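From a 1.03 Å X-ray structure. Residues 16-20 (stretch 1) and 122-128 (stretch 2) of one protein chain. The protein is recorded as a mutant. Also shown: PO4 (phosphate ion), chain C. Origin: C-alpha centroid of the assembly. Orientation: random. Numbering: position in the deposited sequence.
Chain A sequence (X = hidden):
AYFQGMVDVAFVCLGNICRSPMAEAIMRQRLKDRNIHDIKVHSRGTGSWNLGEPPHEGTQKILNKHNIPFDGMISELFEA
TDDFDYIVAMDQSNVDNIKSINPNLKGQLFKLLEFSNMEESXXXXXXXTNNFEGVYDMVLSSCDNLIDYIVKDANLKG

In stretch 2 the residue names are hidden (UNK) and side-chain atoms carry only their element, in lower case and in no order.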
ATOM      1  N   ASN A  16      -9.307  -0.538  -2.232  1.00  4.71           N
ATOM      2  CA  ASN A  16      -8.836   0.197  -1.066  1.00  4.96           C
ATOM      3  C   ASN A  16      -9.672  -0.158   0.183  1.00  4.03           C
ATOM      4  O   ASN A  16      -9.931   0.715   1.004  1.00  5.05           O
ATOM      5  CB  ASN A  16      -8.786   1.716  -1.289  1.00  5.22           C
ATOM      6  CG  ASN A  16      -8.001   2.481  -0.232  1.00  5.30           C
ATOM      7  OD1 ASN A  16      -8.359   3.618   0.084  1.00  4.92           O
ATOM      8  ND2 ASN A  16      -6.903   1.916   0.289  1.00  4.77           N
ATOM      9  N   ILE A  17     -10.020  -1.441   0.310  1.00  3.98           N
ATOM     10  CA  ILE A  17     -10.655  -1.953   1.507  1.00  4.61           C
ATOM     11  C   ILE A  17      -9.923  -3.134   2.118  1.00  4.15           C
ATOM     12  O   ILE A  17     -10.041  -3.320   3.331  1.00  4.55           O
ATOM     13  CB  ILE A  17     -12.174  -2.244   1.295  1.00  5.17           C
ATOM     14  CG1 ILE A  17     -12.420  -3.155   0.078  1.00  8.26           C
ATOM     15  CG2 ILE A  17     -12.948  -0.962   1.197  1.00  6.09           C
ATOM     16  CD1 ILE A  17     -13.797  -3.762   0.065  1.00 12.24           C
ATOM     17  N   CYS A  18      -9.190  -3.921   1.331  1.00  3.81           N
ATOM     18  CA  CYS A  18      -8.565  -5.123   1.904  1.00  4.04           C
ATOM     19  C   CYS A  18      -7.054  -4.959   1.943  1.00  4.22           C
ATOM     20  O   CYS A  18      -6.460  -4.801   3.036  1.00  4.79           O
ATOM     21  CB  CYS A  18      -8.935  -6.387   1.136  1.00  5.11           C
ATOM     22  SG  CYS A  18     -10.718  -6.748   1.131  1.00  5.28           S
ATOM     23  N   ARG A  19      -6.398  -5.032   0.805  1.00  3.90           N
ATOM     24  CA  ARG A  19      -4.928  -5.145   0.770  1.00  4.34           C
ATOM     25  C   ARG A  19      -4.187  -3.874   1.106  1.00  4.17           C
ATOM     26  O   ARG A  19      -3.334  -3.851   1.993  1.00  3.99           O
ATOM     27  CB  ARG A  19      -4.464  -5.668  -0.591  1.00  4.16           C
ATOM     28  CG  ARG A  19      -4.858  -7.109  -0.842  1.00  5.05           C
ATOM     29  CD  ARG A  19      -4.741  -7.548  -2.304  1.00  4.63           C
ATOM     30  NE  ARG A  19      -5.737  -6.876  -3.097  1.00  4.44           N
ATOM     31  CZ  ARG A  19      -5.797  -6.896  -4.412  1.00  5.38           C
ATOM     32  NH1 ARG A  19      -4.925  -7.633  -5.090  1.00  6.25           N
ATOM     33  NH2 ARG A  19      -6.728  -6.196  -5.057  1.00  6.29           N
ATOM     34  N   SER A  20      -4.466  -2.787   0.385  1.00  3.71           N
ATOM     35  CA  SER A  20      -3.685  -1.588   0.624  1.00  3.77           C
ATOM     36  C   SER A  20      -3.944  -0.965   1.997  1.00  4.22           C
ATOM     37  O   SER A  20      -3.003  -0.430   2.562  1.00  3.83           O
ATOM     38  CB  SER A  20      -3.795  -0.576  -0.518  1.00  4.30           C
ATOM     39  OG  SER A  20      -5.104  -0.055  -0.705  1.00  4.59           O
ATOM     40  N   UNK A 122       2.255 -11.491  -7.234  1.00  9.93           N
ATOM     41  CA  UNK A 122       1.047 -10.700  -6.987  1.00  7.66           C
ATOM     42  C   UNK A 122       0.391 -11.149  -5.678  1.00  6.48           C
ATOM     43  O   UNK A 122       0.442 -12.329  -5.295  1.00  7.27           O
ATOM     44  c   UNK A 122       0.007 -10.925  -8.132  1.00  8.41           C
ATOM     45  o   UNK A 122      -0.530 -10.208 -10.326  1.00 14.38           O
ATOM     46  o   UNK A 122       1.314  -9.527  -9.577  1.00 11.95           O
ATOM     47  c   UNK A 122       0.318 -10.178  -9.432  1.00 12.44           C
ATOM     48  N   UNK A 123      -0.224 -10.184  -4.992  1.00  5.96           N
ATOM     49  CA  UNK A 123      -0.974 -10.443  -3.771  1.00  5.33           C
ATOM     50  C   UNK A 123      -2.417 -10.727  -4.168  1.00  6.12           C
ATOM     51  O   UNK A 123      -3.096  -9.836  -4.699  1.00  7.02           O
ATOM     52  c   UNK A 123      -0.930  -9.244  -2.825  1.00  6.13           C
ATOM     53  c   UNK A 123       0.518  -8.860  -2.503  1.00  5.82           C
ATOM     54  c   UNK A 123      -1.763  -9.506  -1.548  1.00  7.29           C
ATOM     55  N   UNK A 124      -2.902 -11.958  -3.938  1.00  6.37           N
ATOM     56  CA  UNK A 124      -4.300 -12.259  -4.304  1.00  7.35           C
ATOM     57  C   UNK A 124      -5.288 -11.449  -3.505  1.00  6.06           C
ATOM     58  O   UNK A 124      -5.036 -11.102  -2.377  1.00  6.84           O
ATOM     59  c   UNK A 124      -2.233 -13.124  -3.357  1.00  8.36           C
ATOM     60  c   UNK A 124      -4.463 -13.751  -3.985  1.00 16.39           C
ATOM     61  c   UNK A 124      -3.054 -14.280  -3.941  1.00 18.44           C
ATOM     62  N   UNK A 125      -6.424 -11.158  -4.101  1.00  7.22           N
ATOM     63  CA  UNK A 125      -7.402 -10.277  -3.491  1.00  6.80           C
ATOM     64  C   UNK A 125      -8.282 -11.029  -2.494  1.00  6.13           C
ATOM     65  O   UNK A 125      -9.089 -11.899  -2.889  1.00  6.41           O
ATOM     66  o   UNK A 125      -9.292  -8.363  -2.863  1.00  5.89           O
ATOM     67  o   UNK A 125      -9.885  -7.963  -4.962  1.00  6.82           O
ATOM     68  c   UNK A 125      -9.222  -8.585  -4.089  1.00  6.06           C
ATOM     69  c   UNK A 125      -8.274  -9.661  -4.589  1.00  6.38           C
ATOM     70  N   UNK A 126      -8.150 -10.740  -1.194  1.00  5.74           N
ATOM     71  CA  UNK A 126      -8.922 -11.480  -0.197  1.00  6.60           C
ATOM     72  C   UNK A 126     -10.374 -11.047  -0.137  1.00  5.86           C
ATOM     73  O   UNK A 126     -11.152 -11.720   0.556  1.00  6.16           O
ATOM     74  c   UNK A 126      -8.178 -11.164   1.089  1.00  7.08           C
ATOM     75  c   UNK A 126      -7.339  -9.663  -0.579  1.00  6.15           C
ATOM     76  c   UNK A 126      -7.730  -9.725   0.887  1.00  5.34           C
ATOM     77  N   UNK A 127     -10.786 -10.052  -0.901  1.00  5.19           N
ATOM     78  CA  UNK A 127     -12.211  -9.787  -1.083  1.00  6.07           C
ATOM     79  C   UNK A 127     -12.897 -11.080  -1.536  1.00  5.53           C
ATOM     80  O   UNK A 127     -14.044 -11.350  -1.168  1.00  6.67           O
ATOM     81  c   UNK A 127     -14.530  -8.984  -3.450  1.00  8.44           C
ATOM     82  c   UNK A 127     -12.389  -8.712  -2.145  1.00  6.21           C
ATOM     83  o   UNK A 127     -17.660  -7.095  -3.373  1.00 20.99           O
ATOM     84  c   UNK A 127     -13.807  -8.347  -2.449  1.00  6.60           C
ATOM     85  c   UNK A 127     -16.380  -7.517  -3.072  1.00 14.70           C
ATOM     86  c   UNK A 127     -14.380  -7.291  -1.797  1.00 11.75           C
ATOM     87  c   UNK A 127     -15.823  -8.575  -3.766  1.00 11.45           C
ATOM     88  c   UNK A 127     -15.667  -6.871  -2.087  1.00 19.35           C
ATOM     89  N   UNK A 128     -12.195 -11.851  -2.380  1.00  5.47           N
ATOM     90  CA  UNK A 128     -12.669 -13.136  -2.837  1.00  5.84           C
ATOM     91  C   UNK A 128     -12.156 -14.257  -1.961  1.00  6.66           C
ATOM     92  O   UNK A 128     -12.932 -15.107  -1.515  1.00  7.58           O
ATOM     93  c   UNK A 128     -12.043 -11.317  -5.794  1.00  7.87           C
ATOM     94  c   UNK A 128     -13.978 -10.388  -6.892  1.00 10.54           C
ATOM     95  c   UNK A 128     -12.618 -10.341  -6.638  1.00 10.41           C
ATOM     96  o   UNK A 128     -14.611  -9.469  -7.704  1.00 14.68           O
ATOM     97  c   UNK A 128     -14.743 -11.380  -6.330  1.00  9.60           C
ATOM     98  c   UNK A 128     -12.822 -12.320  -5.249  1.00  6.64           C
ATOM     99  c   UNK A 128     -14.170 -12.306  -5.522  1.00  7.65           C
ATOM    100  c   UNK A 128     -12.251 -13.358  -4.300  1.00  6.91           C
TER
HETATM  101  P   PO4 C 201      -8.840  -4.865  -2.268  1.00  5.14           P
HETATM  102  O1  PO4 C 201      -7.597  -5.445  -1.646  1.00  5.18           O
HETATM  103  O2  PO4 C 201      -8.656  -4.542  -3.733  1.00  5.53           O
HETATM  104  O3  PO4 C 201      -9.976  -5.928  -2.121  1.00  5.26           O
HETATM  105  O4  PO4 C 201      -9.349  -3.675  -1.487  1.00  6.16           O

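Position 122 carries four side-chain atoms, two carbons and two oxygens, with both oxygens on the second carbon. The carboxyl carbon is bonded directly to CB, one carbon short of a glutamate side chain. The side chain touches nothing on stretch 1. The residue is Asp122.

Position 123 has three side-chain carbons, one bearing the other two. The side chain branches at CB and has no oxygen. One methyl packs against CD of Arg19 at 3.6 Å. This is Val123, and the methyl is CG1. Its backbone O accepts a hydrogen bond from Arg19 NH1 at 2.9 Å.

Position 124 has three carbons that close a ring onto the backbone N. Its CA-to-CB bond points away from stretch 1. The ring identifies Pro124. Its contact is through the backbone: Pro124 O lies 3.6 Å from Arg19 CD.

Position 125 again shows two carbons, the second carrying two oxygens. The carboxyl carbon sits 3.6 Å from Arg19 NH2, over one face of the guanidinium. The residue is Asp125. Its OD2 forms a long salt bridge with Arg19 NH2, at 3.6 Å. The oxygen lies well out of the guanidinium plane, so the attraction is between charges and no N-H points at it. Asp125 OD1 is 2.6 Å from phosphate O3, so close that an acid group probably holds a proton and donates it.

Position 126 has three carbons in a ring closed onto the backbone N. One ring carbon lies 3.6 Å from Cys18 CB, another 3.6 Å from Arg19 CG. It is Pro126, and these atoms are CG and CD respectively. It starts the helix.

Position 127 has one carbon, then a six-carbon ring bearing one oxygen. A ring carbon meets Ile17 CD1 at 4.0 Å, at the ring edge. The phenol marks Tyr127, and the ring carbon is CD1. Its backbone N donates to Asp125 OD1 at 3.0 Å; Asp125 is the N-cap of this helix.

Position 128 has the same make-up, one carbon and a six-carbon ring with one oxygen, but is out of reach of stretch 1. It is Tyr128. Its N donates to Asp125 O at 3.1 Å.

The contact centres on Arg19. NH1 holds the Val123 carbonyl, while NE binds phosphate O1 at 2.8 Å and NH2 binds phosphate O2 at 2.9 Å. Backbone N of Ile17 and Cys18 reach phosphate O4 at 2.9 and 2.8 Å. Pro126 and Tyr127 add apolar packing. The anion thus lies between the stretch 1 loop and the Asp125 carboxyl group.

Stretch 2 (122-128) DVPDPYY
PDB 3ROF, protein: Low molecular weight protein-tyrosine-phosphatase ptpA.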